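Local coordinates for protein neuraminidase (Influenza A virus, PDB 4GDI) that forms a tetrameric, six-bladed beta-propeller neuraminidase-like ectodomain whose putative active site has diverged, so that removal of terminal sialic acid is uncertain, at residues 9-21 against 325-339. Numbering follows the deposited sequence.
Sequences WRAKSQMCEVKGW and QPKGDLISGCQRICF. With NO3 (nitrate ion), chain V.
A disulfide, Cys16 to Cys334, and a single beta bridge, Met15 with Gln335, tie the N-terminal arm of the neuraminidase beta-propeller to the loop joining strands 317-324 and 338-346. Both segments lead into the same four-stranded antiparallel sheet, in which the arm supplies one edge strand, 20-25. Gln335 N donates to Gln14 O and Cys16 N to Gln335 O. Cys16 SG joins Cys334 SG at 2.0 Å, with chi3 at 100°. The Gln335 side chain, CG anti to its N (chi1 176°) and then bent at chi2, offers an in-plane lone pair of OE1 to Lys12 N at 3.0 Å; water 1 donates to the same OE1 and accepts from Trp9 NE1. Gln335 NE2 donates to both Pro326 O and Arg336 O, which fixes the amide's rotation. The Lys12 side chain crosses that of Gln335 at about a right angle, and Lys12 NZ donates hydrogen bonds to Asp329 O (2.9 Å) and Ser332 O (3.2 Å). Nearby, Glu132 of the second subunit accepts hydrogen bonds from backbone N-H groups of Leu330, Ile331 and Ser332. At the far end the edge of Phe339 meets the face of Trp21, planes at 64°. Extended Lys327 lies across one face of Trp9, its CE 3.8 Å from the centroid of the six-membered ring.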
ATOM      1  N   TRP A   9     -22.287  -7.373 -14.403  1.00 26.26           N
ATOM      2  CA  TRP A   9     -22.797  -8.110 -13.274  1.00 22.06           C
ATOM      3  C   TRP A   9     -24.310  -8.129 -13.292  1.00 25.69           C
ATOM      4  O   TRP A   9     -24.945  -7.196 -13.775  1.00 28.77           O
ATOM      5  CB  TRP A   9     -22.312  -7.454 -11.984  1.00 29.79           C
ATOM      6  CG  TRP A   9     -22.838  -8.091 -10.766  1.00 26.70           C
ATOM      7  CD1 TRP A   9     -22.339  -9.185 -10.148  1.00 24.35           C
ATOM      8  CD2 TRP A   9     -23.962  -7.662  -9.986  1.00 30.65           C
ATOM      9  NE1 TRP A   9     -23.080  -9.478  -9.033  1.00 25.86           N
ATOM     10  CE2 TRP A   9     -24.084  -8.556  -8.906  1.00 26.30           C
ATOM     11  CE3 TRP A   9     -24.874  -6.607 -10.096  1.00 30.46           C
ATOM     12  CZ2 TRP A   9     -25.090  -8.438  -7.934  1.00 26.20           C
ATOM     13  CZ3 TRP A   9     -25.867  -6.482  -9.134  1.00 25.79           C
ATOM     14  CH2 TRP A   9     -25.966  -7.396  -8.062  1.00 25.49           C
ATOM     15  N   ARG A  10     -24.883  -9.198 -12.763  1.00 25.70           N
ATOM     16  CA  ARG A  10     -26.284  -9.185 -12.377  1.00 31.13           C
ATOM     17  C   ARG A  10     -26.438 -10.098 -11.180  1.00 33.06           C
ATOM     18  O   ARG A  10     -25.631 -11.004 -10.981  1.00 35.19           O
ATOM     19  CB  ARG A  10     -27.187  -9.632 -13.527  1.00 39.14           C
ATOM     20  CG  ARG A  10     -27.087 -11.099 -13.863  1.00 43.69           C
ATOM     21  CD  ARG A  10     -27.407 -11.335 -15.330  1.00 77.88           C
ATOM     22  NE  ARG A  10     -26.418 -10.687 -16.196  1.00 92.12           N
ATOM     23  CZ  ARG A  10     -25.597 -11.314 -17.036  1.00 92.56           C
ATOM     24  NH1 ARG A  10     -25.627 -12.637 -17.173  1.00 88.65           N
ATOM     25  NH2 ARG A  10     -24.740 -10.603 -17.759  1.00 87.73           N
ATOM     26  N   ALA A  11     -27.474  -9.859 -10.388  1.00 31.12           N
ATOM     27  CA  ALA A  11     -27.728 -10.651  -9.197  1.00 31.12           C
ATOM     28  C   ALA A  11     -27.906 -12.126  -9.546  1.00 27.79           C
ATOM     29  O   ALA A  11     -28.323 -12.460 -10.643  1.00 27.63           O
ATOM     30  CB  ALA A  11     -28.962 -10.144  -8.498  1.00 27.35           C
ATOM     31  N   LYS A  12     -27.601 -13.002  -8.602  1.00 31.25           N
ATOM     32  CA  LYS A  12     -27.860 -14.417  -8.796  1.00 36.37           C
ATOM     33  C   LYS A  12     -29.372 -14.573  -8.827  1.00 34.57           C
ATOM     34  O   LYS A  12     -30.090 -13.671  -8.410  1.00 31.50           O
ATOM     35  CB  LYS A  12     -27.219 -15.251  -7.687  1.00 26.22           C
ATOM     36  CG  LYS A  12     -25.772 -14.857  -7.443  1.00 34.29           C
ATOM     37  CD  LYS A  12     -24.891 -16.024  -7.051  1.00 42.56           C
ATOM     38  CE  LYS A  12     -23.423 -15.590  -7.044  1.00 35.86           C
ATOM     39  NZ  LYS A  12     -22.506 -16.705  -7.333  1.00 39.88           N
ATOM     40  N   SER A  13     -29.847 -15.718  -9.307  1.00 36.43           N
ATOM     41  CA  SER A  13     -31.236 -15.859  -9.747  1.00 42.32           C
ATOM     42  C   SER A  13     -32.265 -15.798  -8.624  1.00 35.07           C
ATOM     43  O   SER A  13     -33.419 -15.468  -8.854  1.00 34.89           O
ATOM     44  CB  SER A  13     -31.411 -17.158 -10.552  1.00 42.63           C
ATOM     45  OG  SER A  13     -31.093 -18.298  -9.766  1.00 46.73           O
ATOM     46  N   GLN A  14     -31.865 -16.127  -7.407  1.00 31.23           N
ATOM     47  CA  GLN A  14     -32.784 -16.022  -6.289  1.00 24.49           C
ATOM     48  C   GLN A  14     -32.030 -15.501  -5.078  1.00 29.60           C
ATOM     49  O   GLN A  14     -30.839 -15.733  -4.943  1.00 27.20           O
ATOM     50  CB  GLN A  14     -33.399 -17.386  -5.965  1.00 38.47           C
ATOM     51  CG  GLN A  14     -34.219 -17.996  -7.102  1.00 57.42           C
ATOM     52  CD  GLN A  14     -35.471 -17.188  -7.428  1.00 73.57           C
ATOM     53  OE1 GLN A  14     -36.013 -16.486  -6.570  1.00 76.86           O
ATOM     54  NE2 GLN A  14     -35.931 -17.280  -8.675  1.00 66.10           N
ATOM     55  N   MET A  15     -32.734 -14.797  -4.208  1.00 29.23           N
ATOM     56  CA  MET A  15     -32.146 -14.329  -2.966  1.00 29.79           C
ATOM     57  C   MET A  15     -31.986 -15.487  -2.005  1.00 27.10           C
ATOM     58  O   MET A  15     -32.843 -16.358  -1.942  1.00 31.83           O
ATOM     59  CB  MET A  15     -33.037 -13.276  -2.326  1.00 26.04           C
ATOM     60  CG  MET A  15     -32.423 -12.697  -1.041  1.00 35.97           C
ATOM     61  SD  MET A  15     -33.294 -11.249  -0.403  1.00 47.32           S
ATOM     62  CE  MET A  15     -32.823 -10.044  -1.660  1.00 39.82           C
ATOM     63  N   CYS A  16     -30.892 -15.497  -1.250  1.00 29.50           N
ATOM     64  CA  CYS A  16     -30.706 -16.513  -0.223  1.00 35.34           C
ATOM     65  C   CYS A  16     -31.818 -16.390   0.811  1.00 37.26           C
ATOM     66  O   CYS A  16     -32.311 -15.291   1.075  1.00 36.74           O
ATOM     67  CB  CYS A  16     -29.338 -16.362   0.447  1.00 32.32           C
ATOM     68  SG  CYS A  16     -27.933 -16.536  -0.671  1.00 33.25           S
ATOM     69  N   GLU A  17     -32.232 -17.512   1.385  1.00 33.94           N
ATOM     70  CA  GLU A  17     -33.153 -17.460   2.515  1.00 30.77           C
ATOM     71  C   GLU A  17     -32.443 -16.751   3.662  1.00 27.96           C
ATOM     72  O   GLU A  17     -31.271 -17.032   3.932  1.00 34.60           O
ATOM     73  CB  GLU A  17     -33.554 -18.862   2.961  1.00 35.99           C
ATOM     74  CG  GLU A  17     -34.665 -19.500   2.147  1.00 58.89           C
ATOM     75  CD  GLU A  17     -35.577 -20.355   3.012  1.00 81.63           C
ATOM     76  OE1 GLU A  17     -35.152 -21.463   3.411  1.00 82.66           O
ATOM     77  OE2 GLU A  17     -36.708 -19.905   3.308  1.00 85.94           O
ATOM     78  N   VAL A  18     -33.137 -15.839   4.333  1.00 28.20           N
ATOM     79  CA  VAL A  18     -32.531 -15.139   5.470  1.00 29.97           C
ATOM     80  C   VAL A  18     -33.215 -15.492   6.783  1.00 32.80           C
ATOM     81  O   VAL A  18     -34.380 -15.158   6.988  1.00 32.97           O
ATOM     82  CB  VAL A  18     -32.578 -13.622   5.290  1.00 24.80           C
ATOM     83  CG1 VAL A  18     -32.054 -12.921   6.556  1.00 30.52           C
ATOM     84  CG2 VAL A  18     -31.792 -13.202   4.066  1.00 34.76           C
ATOM     85  N   LYS A  19     -32.476 -16.147   7.674  1.00 32.21           N
ATOM     86  CA  LYS A  19     -33.008 -16.553   8.974  1.00 37.78           C
ATOM     87  C   LYS A  19     -32.187 -15.952  10.099  1.00 34.75           C
ATOM     88  O   LYS A  19     -32.477 -16.157  11.271  1.00 33.58           O
ATOM     89  CB  LYS A  19     -33.011 -18.074   9.094  1.00 40.83           C
ATOM     90  CG  LYS A  19     -33.823 -18.758   8.008  1.00 43.30           C
ATOM     91  CD  LYS A  19     -33.893 -20.266   8.195  1.00 51.39           C
ATOM     92  CE  LYS A  19     -34.102 -20.968   6.856  1.00 68.17           C
ATOM     93  NZ  LYS A  19     -34.696 -22.324   6.996  1.00 74.56           N
ATOM     94  N   GLY A  20     -31.155 -15.201   9.740  1.00 30.12           N
ATOM     95  CA  GLY A  20     -30.348 -14.524  10.734  1.00 29.25           C
ATOM     96  C   GLY A  20     -29.487 -13.439  10.124  1.00 25.98           C
ATOM     97  O   GLY A  20     -29.423 -13.302   8.906  1.00 25.88           O
ATOM     98  N   TRP A  21     -28.824 -12.668  10.979  1.00 27.27           N
ATOM     99  CA  TRP A  21     -27.923 -11.618  10.520  1.00 25.71           C
ATOM    100  C   TRP A  21     -26.667 -11.653  11.363  1.00 30.23           C
ATOM    101  O   TRP A  21     -26.738 -11.651  12.588  1.00 30.26           O
ATOM    102  CB  TRP A  21     -28.589 -10.257  10.673  1.00 22.69           C
ATOM    103  CG  TRP A  21     -29.898 -10.129   9.936  1.00 26.41           C
ATOM    104  CD1 TRP A  21     -31.143 -10.389  10.427  1.00 30.43           C
ATOM    105  CD2 TRP A  21     -30.081  -9.693   8.589  1.00 27.02           C
ATOM    106  NE1 TRP A  21     -32.090 -10.132   9.468  1.00 24.54           N
ATOM    107  CE2 TRP A  21     -31.462  -9.713   8.328  1.00 26.49           C
ATOM    108  CE3 TRP A  21     -29.211  -9.292   7.576  1.00 19.81           C
ATOM    109  CZ2 TRP A  21     -31.990  -9.347   7.094  1.00 28.38           C
ATOM    110  CZ3 TRP A  21     -29.741  -8.928   6.357  1.00 26.39           C
ATOM    111  CH2 TRP A  21     -31.113  -8.962   6.128  1.00 27.75           C
ATOM    112  N   GLN A 325     -24.994  -5.161  -1.577  1.00 19.41           N
ATOM    113  CA  GLN A 325     -24.993  -6.548  -2.036  1.00 21.69           C
ATOM    114  C   GLN A 325     -23.592  -6.988  -2.438  1.00 25.08           C
ATOM    115  O   GLN A 325     -22.950  -6.346  -3.272  1.00 22.79           O
ATOM    116  CB  GLN A 325     -25.945  -6.740  -3.224  1.00 21.79           C
ATOM    117  CG  GLN A 325     -27.416  -6.606  -2.880  1.00 26.29           C
ATOM    118  CD  GLN A 325     -28.297  -6.742  -4.111  1.00 22.69           C
ATOM    119  OE1 GLN A 325     -28.299  -5.870  -4.988  1.00 22.82           O
ATOM    120  NE2 GLN A 325     -29.017  -7.842  -4.198  1.00 25.50           N
ATOM    121  N   PRO A 326     -23.118  -8.090  -1.840  1.00 18.75           N
ATOM    122  CA  PRO A 326     -21.879  -8.711  -2.314  1.00 28.78           C
ATOM    123  C   PRO A 326     -22.060  -9.092  -3.775  1.00 27.82           C
ATOM    124  O   PRO A 326     -23.150  -9.508  -4.148  1.00 24.22           O
ATOM    125  CB  PRO A 326     -21.757  -9.974  -1.458  1.00 17.41           C
ATOM    126  CG  PRO A 326     -22.658  -9.757  -0.283  1.00 36.01           C
ATOM    127  CD  PRO A 326     -23.757  -8.854  -0.756  1.00 28.61           C
ATOM    128  N   LYS A 327     -21.033  -8.939  -4.596  1.00 28.12           N
ATOM    129  CA  LYS A 327     -21.209  -9.168  -6.016  1.00 32.46           C
ATOM    130  C   LYS A 327     -20.330 -10.274  -6.573  1.00 33.28           C
ATOM    131  O   LYS A 327     -20.498 -10.671  -7.723  1.00 28.43           O
ATOM    132  CB  LYS A 327     -20.976  -7.868  -6.786  1.00 28.71           C
ATOM    133  CG  LYS A 327     -22.084  -6.846  -6.538  1.00 26.88           C
ATOM    134  CD  LYS A 327     -22.002  -5.646  -7.466  1.00 25.68           C
ATOM    135  CE  LYS A 327     -23.172  -4.702  -7.181  1.00 21.82           C
ATOM    136  NZ  LYS A 327     -23.011  -3.416  -7.881  1.00 25.92           N
ATOM    137  N   GLY A 328     -19.414 -10.786  -5.763  1.00 24.77           N
ATOM    138  CA  GLY A 328     -18.449 -11.762  -6.253  1.00 25.28           C
ATOM    139  C   GLY A 328     -18.448 -13.104  -5.551  1.00 23.11           C
ATOM    140  O   GLY A 328     -17.453 -13.812  -5.614  1.00 28.94           O
ATOM    141  N   ASP A 329     -19.549 -13.471  -4.899  1.00 23.76           N
ATOM    142  CA  ASP A 329     -19.606 -14.740  -4.171  1.00 20.48           C
ATOM    143  C   ASP A 329     -19.384 -15.895  -5.135  1.00 36.27           C
ATOM    144  O   ASP A 329     -19.915 -15.893  -6.253  1.00 30.19           O
ATOM    145  CB  ASP A 329     -20.957 -14.935  -3.480  1.00 24.75           C
ATOM    146  CG  ASP A 329     -21.172 -13.991  -2.295  1.00 30.73           C
ATOM    147  OD1 ASP A 329     -20.225 -13.295  -1.883  1.00 27.72           O
ATOM    148  OD2 ASP A 329     -22.300 -13.984  -1.761  1.00 26.29           O
ATOM    149  N   LEU A 330     -18.617 -16.886  -4.688  1.00 35.11           N
ATOM    150  CA  LEU A 330     -18.297 -18.052  -5.507  1.00 30.09           C
ATOM    151  C   LEU A 330     -18.926 -19.326  -4.969  1.00 33.77           C
ATOM    152  O   LEU A 330     -19.255 -20.228  -5.729  1.00 36.80           O
ATOM    153  CB  LEU A 330     -16.777 -18.213  -5.599  1.00 37.42           C
ATOM    154  CG  LEU A 330     -16.077 -17.067  -6.341  1.00 48.72           C
ATOM    155  CD1 LEU A 330     -14.599 -17.345  -6.470  1.00 53.93           C
ATOM    156  CD2 LEU A 330     -16.700 -16.829  -7.717  1.00 52.29           C
ATOM    157  N   ILE A 331     -19.102 -19.403  -3.656  1.00 27.08           N
ATOM    158  CA  ILE A 331     -19.658 -20.598  -3.055  1.00 30.14           C
ATOM    159  C   ILE A 331     -21.170 -20.524  -3.054  1.00 38.31           C
ATOM    160  O   ILE A 331     -21.844 -21.502  -3.404  1.00 31.34           O
ATOM    161  CB  ILE A 331     -19.135 -20.814  -1.631  1.00 29.60           C
ATOM    162  CG1 ILE A 331     -17.608 -20.815  -1.649  1.00 27.10           C
ATOM    163  CG2 ILE A 331     -19.687 -22.117  -1.050  1.00 29.71           C
ATOM    164  CD1 ILE A 331     -17.001 -21.625  -2.793  1.00 26.61           C
ATOM    165  N   SER A 332     -21.711 -19.366  -2.683  1.00 25.89           N
ATOM    166  CA  SER A 332     -23.162 -19.221  -2.632  1.00 30.99           C
ATOM    167  C   SER A 332     -23.784 -19.316  -4.027  1.00 31.27           C
ATOM    168  O   SER A 332     -23.347 -18.655  -4.963  1.00 29.04           O
ATOM    169  CB  SER A 332     -23.557 -17.895  -1.991  1.00 38.90           C
ATOM    170  OG  SER A 332     -24.953 -17.873  -1.777  1.00 37.93           O
ATOM    171  N   GLY A 333     -24.807 -20.140  -4.159  1.00 28.82           N
ATOM    172  CA  GLY A 333     -25.550 -20.220  -5.404  1.00 35.58           C
ATOM    173  C   GLY A 333     -26.675 -19.202  -5.451  1.00 37.72           C
ATOM    174  O   GLY A 333     -27.240 -18.950  -6.514  1.00 36.93           O
ATOM    175  N   CYS A 334     -26.992 -18.612  -4.299  1.00 28.30           N
ATOM    176  CA  CYS A 334     -28.062 -17.631  -4.204  1.00 29.71           C
ATOM    177  C   CYS A 334     -27.469 -16.252  -3.913  1.00 30.34           C
ATOM    178  O   CYS A 334     -26.290 -16.129  -3.562  1.00 23.37           O
ATOM    179  CB  CYS A 334     -29.066 -18.040  -3.117  1.00 33.00           C
ATOM    180  SG  CYS A 334     -28.318 -18.368  -1.496  1.00 37.51           S
ATOM    181  N   GLN A 335     -28.284 -15.217  -4.076  1.00 24.96           N
ATOM    182  CA  GLN A 335     -27.810 -13.849  -3.940  1.00 20.89           C
ATOM    183  C   GLN A 335     -27.879 -13.409  -2.471  1.00 22.94           C
ATOM    184  O   GLN A 335     -28.941 -13.438  -1.840  1.00 26.27           O
ATOM    185  CB  GLN A 335     -28.622 -12.919  -4.842  1.00 27.02           C
ATOM    186  CG  GLN A 335     -28.272 -11.457  -4.713  1.00 19.69           C
ATOM    187  CD  GLN A 335     -26.861 -11.179  -5.118  1.00 27.64           C
ATOM    188  OE1 GLN A 335     -26.455 -11.494  -6.237  1.00 27.07           O
ATOM    189  NE2 GLN A 335     -26.087 -10.586  -4.212  1.00 25.42           N
ATOM    190  N   ARG A 336     -26.749 -13.007  -1.919  1.00 21.73           N
ATOM    191  CA  ARG A 336     -26.732 -12.556  -0.530  1.00 20.77           C
ATOM    192  C   ARG A 336     -27.181 -11.100  -0.415  1.00 21.05           C
ATOM    193  O   ARG A 336     -27.066 -10.312  -1.362  1.00 22.48           O
ATOM    194  CB  ARG A 336     -25.337 -12.729   0.085  1.00 27.12           C
ATOM    195  CG  ARG A 336     -24.943 -14.184   0.357  1.00 28.24           C
ATOM    196  CD  ARG A 336     -23.778 -14.265   1.342  1.00 28.66           C
ATOM    197  NE  ARG A 336     -22.567 -13.607   0.834  1.00 23.15           N
ATOM    198  CZ  ARG A 336     -21.692 -12.956   1.587  1.00 24.98           C
ATOM    199  NH1 ARG A 336     -21.876 -12.859   2.907  1.00 25.75           N
ATOM    200  NH2 ARG A 336     -20.628 -12.397   1.028  1.00 20.63           N
ATOM    201  N   ILE A 337     -27.654 -10.742   0.774  1.00 23.29           N
ATOM    202  CA  ILE A 337     -28.061  -9.365   1.059  1.00 18.12           C
ATOM    203  C   ILE A 337     -27.417  -8.942   2.374  1.00 22.50           C
ATOM    204  O   ILE A 337     -27.335  -9.731   3.332  1.00 24.61           O
ATOM    205  CB  ILE A 337     -29.613  -9.214   1.118  1.00 23.93           C
ATOM    206  CG1 ILE A 337     -30.018  -7.750   1.319  1.00 24.51           C
ATOM    207  CG2 ILE A 337     -30.216 -10.071   2.210  1.00 25.09           C
ATOM    208  CD1 ILE A 337     -29.578  -6.836   0.192  1.00 26.50           C
ATOM    209  N   CYS A 338     -26.925  -7.710   2.412  1.00 20.61           N
ATOM    210  CA  CYS A 338     -26.263  -7.209   3.610  1.00 25.01           C
ATOM    211  C   CYS A 338     -26.778  -5.813   3.894  1.00 24.62           C
ATOM    212  O   CYS A 338     -27.441  -5.201   3.054  1.00 19.88           O
ATOM    213  CB  CYS A 338     -24.739  -7.154   3.405  1.00 22.69           C
ATOM    214  SG  CYS A 338     -23.912  -8.698   2.927  1.00 23.71           S
ATOM    215  N   PHE A 339     -26.489  -5.295   5.081  1.00 20.36           N
ATOM    216  CA  PHE A 339     -26.770  -3.895   5.318  1.00 18.21           C
ATOM    217  C   PHE A 339     -25.616  -3.258   6.055  1.00 19.68           C
ATOM    218  O   PHE A 339     -24.814  -3.944   6.697  1.00 18.15           O
ATOM    219  CB  PHE A 339     -28.104  -3.701   6.062  1.00 20.21           C
ATOM    220  CG  PHE A 339     -28.130  -4.272   7.466  1.00 23.23           C
ATOM    221  CD1 PHE A 339     -27.729  -3.511   8.548  1.00 20.98           C
ATOM    222  CD2 PHE A 339     -28.601  -5.556   7.697  1.00 25.44           C
ATOM    223  CE1 PHE A 339     -27.766  -4.032   9.835  1.00 21.93           C
ATOM    224  CE2 PHE A 339     -28.643  -6.085   8.981  1.00 24.24           C
ATOM    225  CZ  PHE A 339     -28.228  -5.316  10.052  1.00 28.16           C
TER
HETATM  226  N   NO3 V 513     -18.777 -11.237   3.883  1.00 37.37           N
HETATM  227  O1  NO3 V 513     -19.941 -10.656   3.375  1.00 50.20           O
HETATM  228  O2  NO3 V 513     -17.957 -10.548   4.791  1.00 46.63           O
HETATM  229  O3  NO3 V 513     -18.417 -12.522   3.505  1.00 49.06           O
HETATM  230  O   HOH W   1     -23.790 -11.740  -7.248  1.00 27.01           O
HETATM  231  O   HOH W   2     -29.816 -18.448  -7.074  1.00 34.34           O